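Proteasome assembly chaperone family protein (Pyrococcus furiosus, PDB 5Y9N) probably acts as an assembly chaperone of the PAC2 family, a group related to proteasome assembly factors, working as a complex of five protein chains. Local coordinates at residues I121-D126 / E180-R185; E129-G134 / G147-K152; A190-V195 / P210-A215. All coordinates share one frame; numbering follows the deposited sequence.

Overall arrangement
All three contacts belong to one PAC2-family fold, a mixed sheet flanked by helices. Interaction 1 joins the loop that follows strand 112-120 to the end of the neighbouring strand 174-181. Interaction 2, nested along the chain inside the loop that interaction 1 closes, pairs strand 130-134 with strand 149-150, outermost in the sheet within this chain; its centre is about 17 Å from that of interaction 1. The carboxylate of Glu180 ties the two together by reaching Trp131 and Glu129. Interaction 3 comes last in sequence, its centre about 15 Å from that of interaction 1, and packs helix 188-202 against helix 209-244, placing the start of this long C-terminal helix against the body of the chain.

Interaction 1: residues I121-D126 / E180-R185; sequences IGFFKD and ETFGDR
Phe123 reaches across to Phe182, Asp184 and Arg185, its ring making a large share of the contact. Its CB only sets the direction: with CG beside the backbone N and anti to the carbonyl carbon (chi1 -70°), the ring points to the loop at 182-185, its edge toward Asp184 and Arg185. Phe123 CD1 meets Phe182 CD1 at 3.8 Å, the two side chains crossing at about a right angle. Further out, Asp184 OD2 sits 3.3 Å from both Phe123 CE1 and Phe123 CZ, at the edge of the ring and near its plane, and Phe123 CE1 also has Arg185 NH2 at 3.6 Å. The aspartate is held by Arg185, which grips its carboxylate side-on: Arg185 NE bonds Asp184 OD1 at 2.6 Å while NH2 bonds OD2, so the charged pair faces the ring edge as a fixed unit. The backbones join at Ile121, whose N donates to Thr181 O at 2.8 Å. Glu180 brings its carboxylate carbon near Ile121 CG2, but its oxygens bond Trp131 NE1 and Glu129 N. Phe128 packs edge-to-face on Phe182. The arrangement is that of two loops leaving the C-terminal ends of adjacent parallel strands, 112-120 and 174-181, in an alpha/beta fold.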
loop_
_atom_site.group_PDB
_atom_site.type_symbol
_atom_site.label_atom_id
_atom_site.label_comp_id
_atom_site.label_asym_id
_atom_site.label_seq_id
_atom_site.Cartn_x
_atom_site.Cartn_y
_atom_site.Cartn_z
ATOM N N ILE A 121 26.952 -3.816 -16.448
ATOM C CA ILE A 121 28.174 -3.025 -16.578
ATOM C C ILE A 121 28.376 -2.623 -18.025
ATOM O O ILE A 121 29.113 -3.256 -18.788
ATOM C CB ILE A 121 29.368 -3.760 -15.870
ATOM C CG1 ILE A 121 29.680 -3.132 -14.463
ATOM C CG2 ILE A 121 30.622 -3.941 -16.735
ATOM C CD1 ILE A 121 29.566 -1.614 -14.275
ATOM N N GLY A 122 27.616 -1.593 -18.392
ATOM C CA GLY A 122 27.771 -0.901 -19.648
ATOM C C GLY A 122 27.602 -1.716 -20.907
ATOM O O GLY A 122 27.171 -2.850 -20.859
ATOM N N PHE A 123 27.936 -1.099 -22.037
ATOM C CA PHE A 123 27.817 -1.736 -23.347
ATOM C C PHE A 123 29.139 -1.876 -24.068
ATOM O O PHE A 123 29.409 -2.949 -24.644
ATOM C CB PHE A 123 26.821 -0.950 -24.203
ATOM C CG PHE A 123 25.409 -1.078 -23.725
ATOM C CD1 PHE A 123 24.598 -2.132 -24.174
ATOM C CD2 PHE A 123 24.907 -0.190 -22.783
ATOM C CE1 PHE A 123 23.305 -2.258 -23.714
ATOM C CE2 PHE A 123 23.596 -0.321 -22.311
ATOM C CZ PHE A 123 22.800 -1.371 -22.776
ATOM N N PHE A 124 29.946 -0.817 -24.043
ATOM C CA PHE A 124 31.141 -0.761 -24.890
ATOM C C PHE A 124 32.378 -1.280 -24.153
ATOM O O PHE A 124 33.388 -0.574 -24.070
ATOM C CB PHE A 124 31.358 0.677 -25.416
ATOM C CG PHE A 124 30.233 1.204 -26.278
ATOM C CD1 PHE A 124 29.153 1.872 -25.705
ATOM C CD2 PHE A 124 30.265 1.056 -27.668
ATOM C CE1 PHE A 124 28.124 2.390 -26.503
ATOM C CE2 PHE A 124 29.235 1.559 -28.471
ATOM C CZ PHE A 124 28.171 2.230 -27.885
ATOM N N LYS A 125 32.282 -2.489 -23.595
ATOM C CA LYS A 125 33.423 -3.166 -22.943
ATOM C C LYS A 125 33.873 -4.327 -23.842
ATOM O O LYS A 125 33.029 -5.092 -24.335
ATOM C CB LYS A 125 33.027 -3.673 -21.533
ATOM C CG LYS A 125 34.043 -3.381 -20.424
ATOM C CD LYS A 125 35.462 -3.891 -20.691
ATOM C CE LYS A 125 36.458 -2.777 -21.051
ATOM N NZ LYS A 125 37.656 -3.293 -21.782
ATOM N N ASP A 126 35.186 -4.446 -24.047
ATOM C CA ASP A 126 35.804 -5.462 -24.933
ATOM C C ASP A 126 35.493 -6.894 -24.480
ATOM O O ASP A 126 34.869 -7.663 -25.229
ATOM C CB ASP A 126 37.337 -5.279 -25.022
ATOM C CG ASP A 126 37.765 -4.005 -25.752
ATOM O OD1 ASP A 126 37.109 -2.947 -25.622
ATOM O OD2 ASP A 126 38.809 -4.062 -26.425
ATOM N N GLU A 180 30.048 -10.174 -15.383
ATOM C CA GLU A 180 29.769 -8.915 -16.072
ATOM C C GLU A 180 28.852 -9.170 -17.269
ATOM O O GLU A 180 29.006 -10.181 -17.989
ATOM C CB GLU A 180 31.053 -8.255 -16.573
ATOM C CG GLU A 180 31.855 -7.612 -15.457
ATOM C CD GLU A 180 33.096 -6.876 -15.931
ATOM O OE1 GLU A 180 33.537 -7.081 -17.089
ATOM O OE2 GLU A 180 33.648 -6.113 -15.106
ATOM N N THR A 181 27.876 -8.282 -17.433
ATOM C CA THR A 181 26.927 -8.363 -18.555
ATOM C C THR A 181 26.447 -6.942 -18.911
ATOM O O THR A 181 26.744 -5.967 -18.182
ATOM C CB THR A 181 25.735 -9.310 -18.230
ATOM O OG1 THR A 181 24.941 -9.531 -19.391
ATOM C CG2 THR A 181 24.859 -8.732 -17.121
ATOM N N PHE A 182 25.709 -6.845 -20.018
ATOM C CA PHE A 182 25.185 -5.560 -20.508
ATOM C C PHE A 182 24.313 -4.908 -19.451
ATOM O O PHE A 182 24.491 -3.734 -19.120
ATOM C CB PHE A 182 24.361 -5.728 -21.773
ATOM C CG PHE A 182 25.101 -6.356 -22.899
ATOM C CD1 PHE A 182 25.968 -5.596 -23.676
ATOM C CD2 PHE A 182 24.927 -7.713 -23.203
ATOM C CE1 PHE A 182 26.653 -6.173 -24.743
ATOM C CE2 PHE A 182 25.599 -8.301 -24.259
ATOM C CZ PHE A 182 26.464 -7.521 -25.040
ATOM N N GLY A 183 23.385 -5.699 -18.915
ATOM C CA GLY A 183 22.523 -5.251 -17.818
ATOM C C GLY A 183 21.058 -5.101 -18.165
ATOM O O GLY A 183 20.268 -4.716 -17.313
ATOM N N ASP A 184 20.701 -5.424 -19.410
ATOM C CA ASP A 184 19.384 -5.147 -19.961
ATOM C C ASP A 184 18.775 -6.328 -20.733
ATOM O O ASP A 184 17.769 -6.140 -21.414
ATOM C CB ASP A 184 19.524 -3.959 -20.922
ATOM C CG ASP A 184 20.277 -4.322 -22.200
ATOM O OD1 ASP A 184 20.869 -5.434 -22.281
ATOM O OD2 ASP A 184 20.284 -3.508 -23.145
ATOM N N ARG A 185 19.380 -7.513 -20.691
ATOM C CA ARG A 185 18.910 -8.624 -21.513
ATOM C C ARG A 185 19.469 -9.958 -21.046
ATOM O O ARG A 185 20.528 -9.982 -20.410
ATOM C CB ARG A 185 19.317 -8.415 -22.969
ATOM C CG ARG A 185 20.780 -8.703 -23.235
ATOM C CD ARG A 185 21.187 -8.136 -24.573
ATOM N NE ARG A 185 21.143 -6.680 -24.554
ATOM C CZ ARG A 185 21.364 -5.908 -25.609
ATOM N NH1 ARG A 185 21.727 -6.425 -26.778
ATOM N NH2 ARG A 185 21.261 -4.591 -25.483
#

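Interaction 2: residues E129-G134 / G147-K152; sequences EVWGIG and GVKILK
Gly132 holds Lys149 and Leu151 through both of its backbone polar groups: its N donates to Lys149 O at 2.9 Å, and its O accepts from Leu151 N, also at 2.9 Å and straighter (167° at the hydrogen). This is the pattern of a parallel strand pair, in which one residue bonds to the neighbours on either side of its partner, here Ile150. Further out, Glu129 OE2 makes a salt bridge of 3.5 Å with Lys149 NZ; the glutamate chain bends at chi2 (-79°), which brings its carboxylate against the lysine end. With an alanine in the glutamate's place the Lys149 ammonium would probably lose this mate and its chain be freer to move. Lys149 also lies over one face of the Trp131 indole, its CB 4.1 Å from the six-membered ring centroid (CH-pi) and its CD above the ring. Leu151 CD1 comes over the opposite face toward the rim, 3.9 Å from Trp131 CE3, so the ring is sandwiched. Val148 CG1 rests against the Gly132 backbone, and Ile133 CD1 meets Ile150 CG2. The two strands and helix 137-144 make a beta-alpha-beta unit: Ile133 and Ile150 pack on that helix, Val130 and Val148 on helix 188-202. Strand 174-181 flanks 130-134 on its other side, with strand 112-120 beyond, whose Met119 touches Trp131 and Leu151; Lys152 makes backbone hydrogen bonds to the second subunit.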
loop_
_atom_site.group_PDB
_atom_site.type_symbol
_atom_site.label_atom_id
_atom_site.label_comp_id
_atom_site.label_asym_id
_atom_site.label_seq_id
_atom_site.Cartn_x
_atom_site.Cartn_y
_atom_site.Cartn_z
ATOM N N GLU A 129 34.263 -9.858 -17.793
ATOM C CA GLU A 129 35.001 -10.581 -16.775
ATOM C C GLU A 129 34.005 -11.332 -15.877
ATOM O O GLU A 129 32.781 -11.246 -16.057
ATOM C CB GLU A 129 35.826 -9.629 -15.893
ATOM C CG GLU A 129 36.584 -8.495 -16.571
ATOM C CD GLU A 129 37.894 -8.912 -17.222
ATOM O OE1 GLU A 129 38.021 -10.068 -17.653
ATOM O OE2 GLU A 129 38.810 -8.061 -17.278
ATOM N N VAL A 130 34.569 -12.095 -14.945
ATOM C CA VAL A 130 33.835 -12.638 -13.835
ATOM C C VAL A 130 34.520 -12.176 -12.561
ATOM O O VAL A 130 35.722 -12.429 -12.374
ATOM C CB VAL A 130 33.809 -14.162 -13.845
ATOM C CG1 VAL A 130 33.118 -14.691 -12.586
ATOM C CG2 VAL A 130 33.102 -14.656 -15.095
ATOM N N TRP A 131 33.771 -11.483 -11.695
ATOM C CA TRP A 131 34.294 -11.093 -10.401
ATOM C C TRP A 131 33.849 -12.105 -9.355
ATOM O O TRP A 131 33.003 -12.974 -9.609
ATOM C CB TRP A 131 33.819 -9.705 -10.013
ATOM C CG TRP A 131 34.273 -8.602 -10.905
ATOM C CD1 TRP A 131 33.760 -8.280 -12.138
ATOM C CD2 TRP A 131 35.321 -7.655 -10.655
ATOM N NE1 TRP A 131 34.401 -7.178 -12.644
ATOM C CE2 TRP A 131 35.354 -6.766 -11.751
ATOM C CE3 TRP A 131 36.179 -7.431 -9.577
ATOM C CZ2 TRP A 131 36.267 -5.702 -11.838
ATOM C CZ3 TRP A 131 37.077 -6.359 -9.639
ATOM C CH2 TRP A 131 37.114 -5.513 -10.772
ATOM N N GLY A 132 34.456 -11.986 -8.178
ATOM C CA GLY A 132 34.197 -12.909 -7.084
ATOM C C GLY A 132 34.324 -12.214 -5.739
ATOM O O GLY A 132 34.931 -11.134 -5.616
ATOM N N ILE A 133 33.718 -12.824 -4.732
ATOM C CA ILE A 133 33.914 -12.382 -3.375
ATOM C C ILE A 133 33.648 -13.577 -2.489
ATOM O O ILE A 133 32.798 -14.420 -2.806
ATOM C CB ILE A 133 33.011 -11.181 -3.023
ATOM C CG1 ILE A 133 33.290 -10.659 -1.627
ATOM C CG2 ILE A 133 31.529 -11.539 -3.134
ATOM C CD1 ILE A 133 34.646 -10.030 -1.452
ATOM N N GLY A 134 34.392 -13.645 -1.385
ATOM C CA GLY A 134 34.318 -14.772 -0.470
ATOM C C GLY A 134 33.888 -14.320 0.902
ATOM O O GLY A 134 34.062 -13.127 1.276
ATOM N N GLY A 147 42.269 -17.382 -10.648
ATOM C CA GLY A 147 42.311 -16.162 -11.463
ATOM C C GLY A 147 40.999 -15.415 -11.612
ATOM O O GLY A 147 40.691 -14.903 -12.692
ATOM N N VAL A 148 40.216 -15.371 -10.533
ATOM C CA VAL A 148 39.003 -14.578 -10.470
ATOM C C VAL A 148 39.370 -13.284 -9.774
ATOM O O VAL A 148 40.003 -13.321 -8.709
ATOM C CB VAL A 148 37.905 -15.296 -9.656
ATOM C CG1 VAL A 148 36.613 -14.439 -9.630
ATOM C CG2 VAL A 148 37.632 -16.682 -10.240
ATOM N N LYS A 149 38.991 -12.147 -10.372
ATOM C CA LYS A 149 39.244 -10.848 -9.728
ATOM C C LYS A 149 38.369 -10.723 -8.482
ATOM O O LYS A 149 37.159 -10.974 -8.543
ATOM C CB LYS A 149 38.878 -9.690 -10.653
ATOM C CG LYS A 149 39.646 -9.581 -11.955
ATOM C CD LYS A 149 38.739 -8.992 -13.052
ATOM C CE LYS A 149 39.507 -8.466 -14.224
ATOM N NZ LYS A 149 39.780 -7.013 -14.087
ATOM N N ILE A 150 38.963 -10.329 -7.365
ATOM C CA ILE A 150 38.203 -10.055 -6.163
ATOM C C ILE A 150 37.640 -8.652 -6.193
ATOM O O ILE A 150 38.328 -7.694 -6.507
ATOM C CB ILE A 150 39.020 -10.283 -4.879
ATOM C CG1 ILE A 150 39.571 -11.715 -4.856
ATOM C CG2 ILE A 150 38.195 -9.985 -3.626
ATOM C CD1 ILE A 150 38.534 -12.791 -5.101
ATOM N N LEU A 151 36.356 -8.563 -5.863
ATOM C CA LEU A 151 35.620 -7.312 -5.824
ATOM C C LEU A 151 36.028 -6.576 -4.555
ATOM O O LEU A 151 35.950 -7.126 -3.475
ATOM C CB LEU A 151 34.138 -7.650 -5.826
ATOM C CG LEU A 151 33.063 -6.618 -6.152
ATOM C CD1 LEU A 151 33.292 -5.958 -7.491
ATOM C CD2 LEU A 151 31.719 -7.313 -6.128
ATOM N N LYS A 152 36.498 -5.334 -4.700
ATOM C CA LYS A 152 36.991 -4.556 -3.553
ATOM C C LYS A 152 35.874 -3.788 -2.890
ATOM O O LYS A 152 35.728 -3.822 -1.657
ATOM C CB LYS A 152 38.101 -3.586 -4.014
ATOM C CG LYS A 152 39.333 -4.259 -4.634
ATOM C CD LYS A 152 40.117 -5.114 -3.635
ATOM C CE LYS A 152 41.586 -5.217 -3.985
ATOM N NZ LYS A 152 42.221 -6.177 -3.052
#

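Interaction 3: residues A190-V195 / P210-A215; sequences AAANVV and PLLKEA
Leu211 drives one methyl, CD2, at the Ala191-Ala192 part of the facing helix, and that single branch makes most of the contact. Its second torsion (chi2 47°) folds CD1 back toward the main chain and places CD2 on the far side of the CB-CG bond from CA, making CD2 the extended arm of the side chain. Leu211 CD2 ends 3.6 Å from Ala192 N, nearer than any side-chain atom of 190-195; from the same Leu211 CD2, Ala192 CB is at 3.9 Å and Ala191 CB at 4.2 Å. Val195, one helical turn on from Ala191, adds its CG2 branch at 4.4 Å from Leu211 CD2. The methyl therefore rests on a surface built of two alanines and one valine methyl.

The segments 190-195 and 210-215 run antiparallel, their axes 173° apart in direction and 9.4 Å apart at closest approach: a helical hairpin joined by a short connection, in which small residues on one partner let a leucine of the other come right up to the backbone. No hydrogen bond crosses between them. The predicted coiled coil begins within 210-215, at Leu212, and the contact lies near the start of helix 209-244.

Leu212 approaches differently. Its CG stands beside the backbone N (chi1 -64°), and with chi2 at 173° CD1 is the extended branch; it is the turned-back Leu212 CD2 that touches, 4.1 Å from Ala192 CB. The alanine methyl is thus shared by two leucine methyls from consecutive residues. Beyond the pair, Leu211 packs on Phe39 and Val195 on Ala36, both of helix 32-43, while Val208 of the connecting loop lies against Ala192 and Val195, and Leu212 touches Arg189.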
loop_
_atom_site.group_PDB
_atom_site.type_symbol
_atom_site.label_atom_id
_atom_site.label_comp_id
_atom_site.label_asym_id
_atom_site.label_seq_id
_atom_site.Cartn_x
_atom_site.Cartn_y
_atom_site.Cartn_z
ATOM N N ALA A 190 27.658 -14.468 -20.701
ATOM C CA ALA A 190 28.142 -14.179 -19.343
ATOM C C ALA A 190 27.908 -15.362 -18.397
ATOM O O ALA A 190 28.727 -15.622 -17.510
ATOM C CB ALA A 190 27.477 -12.926 -18.783
ATOM N N ALA A 191 26.803 -16.079 -18.602
ATOM C CA ALA A 191 26.517 -17.273 -17.834
ATOM C C ALA A 191 27.603 -18.304 -18.075
ATOM O O ALA A 191 28.078 -18.943 -17.130
ATOM C CB ALA A 191 25.153 -17.841 -18.199
ATOM N N ALA A 192 28.001 -18.443 -19.341
ATOM C CA ALA A 192 29.085 -19.358 -19.709
ATOM C C ALA A 192 30.382 -19.018 -18.972
ATOM O O ALA A 192 31.004 -19.886 -18.366
ATOM C CB ALA A 192 29.307 -19.345 -21.206
ATOM N N ASN A 193 30.758 -17.743 -18.981
ATOM C CA ASN A 193 31.917 -17.297 -18.213
ATOM C C ASN A 193 31.867 -17.774 -16.767
ATOM O O ASN A 193 32.874 -18.229 -16.224
ATOM C CB ASN A 193 32.067 -15.783 -18.223
ATOM C CG ASN A 193 32.236 -15.212 -19.618
ATOM O OD1 ASN A 193 32.466 -15.951 -20.585
ATOM N ND2 ASN A 193 32.098 -13.889 -19.736
ATOM N N VAL A 194 30.693 -17.659 -16.157
ATOM C CA VAL A 194 30.482 -18.059 -14.771
ATOM C C VAL A 194 30.574 -19.574 -14.629
ATOM O O VAL A 194 31.214 -20.058 -13.701
ATOM C CB VAL A 194 29.127 -17.522 -14.226
ATOM C CG1 VAL A 194 28.750 -18.156 -12.882
ATOM C CG2 VAL A 194 29.183 -16.002 -14.110
ATOM N N VAL A 195 29.945 -20.317 -15.541
ATOM C CA VAL A 195 30.031 -21.785 -15.513
ATOM C C VAL A 195 31.490 -22.271 -15.659
ATOM O O VAL A 195 31.881 -23.237 -15.002
ATOM C CB VAL A 195 29.145 -22.449 -16.581
ATOM C CG1 VAL A 195 29.300 -23.960 -16.533
ATOM C CG2 VAL A 195 27.673 -22.103 -16.384
ATOM N N PRO A 210 27.140 -25.445 -25.699
ATOM C CA PRO A 210 25.700 -25.309 -26.003
ATOM C C PRO A 210 25.134 -23.929 -25.635
ATOM O O PRO A 210 24.233 -23.435 -26.307
ATOM C CB PRO A 210 25.046 -26.402 -25.137
ATOM C CG PRO A 210 26.140 -27.385 -24.882
ATOM C CD PRO A 210 27.390 -26.560 -24.770
ATOM N N LEU A 211 25.702 -23.329 -24.585
ATOM C CA LEU A 211 25.342 -22.018 -24.134
ATOM C C LEU A 211 25.775 -20.963 -25.156
ATOM O O LEU A 211 24.965 -20.122 -25.566
ATOM C CB LEU A 211 25.999 -21.745 -22.780
ATOM C CG LEU A 211 25.181 -21.182 -21.623
ATOM C CD1 LEU A 211 23.862 -21.910 -21.453
ATOM C CD2 LEU A 211 26.017 -21.298 -20.358
ATOM N N LEU A 212 27.042 -21.007 -25.566
ATOM C CA LEU A 212 27.540 -20.095 -26.604
ATOM C C LEU A 212 26.814 -20.287 -27.964
ATOM O O LEU A 212 26.594 -19.326 -28.696
ATOM C CB LEU A 212 29.060 -20.242 -26.759
ATOM C CG LEU A 212 29.924 -19.861 -25.546
ATOM C CD1 LEU A 212 31.379 -20.236 -25.830
ATOM C CD2 LEU A 212 29.817 -18.387 -25.176
ATOM N N LYS A 213 26.430 -21.527 -28.264
ATOM C CA LYS A 213 25.660 -21.879 -29.463
ATOM C C LYS A 213 24.282 -21.228 -29.401
ATOM O O LYS A 213 23.826 -20.600 -30.363
ATOM C CB LYS A 213 25.535 -23.419 -29.551
ATOM C CG LYS A 213 24.798 -24.016 -30.754
ATOM C CD LYS A 213 25.590 -23.948 -32.059
ATOM C CE LYS A 213 25.236 -22.720 -32.896
ATOM N NZ LYS A 213 26.288 -22.297 -33.845
ATOM N N GLU A 214 23.635 -21.391 -28.248
ATOM C CA GLU A 214 22.323 -20.809 -27.974
ATOM C C GLU A 214 22.333 -19.297 -28.213
ATOM O O GLU A 214 21.416 -18.762 -28.829
ATOM C CB GLU A 214 21.919 -21.114 -26.531
ATOM C CG GLU A 214 20.456 -20.928 -26.191
ATOM C CD GLU A 214 20.221 -21.093 -24.683
ATOM O OE1 GLU A 214 20.699 -20.218 -23.924
ATOM O OE2 GLU A 214 19.571 -22.086 -24.237
ATOM N N ALA A 215 23.373 -18.623 -27.744
ATOM C CA ALA A 215 23.508 -17.186 -27.928
ATOM C C ALA A 215 23.633 -16.794 -29.392
ATOM O O ALA A 215 23.058 -15.785 -29.806
ATOM C CB ALA A 215 24.710 -16.658 -27.153
#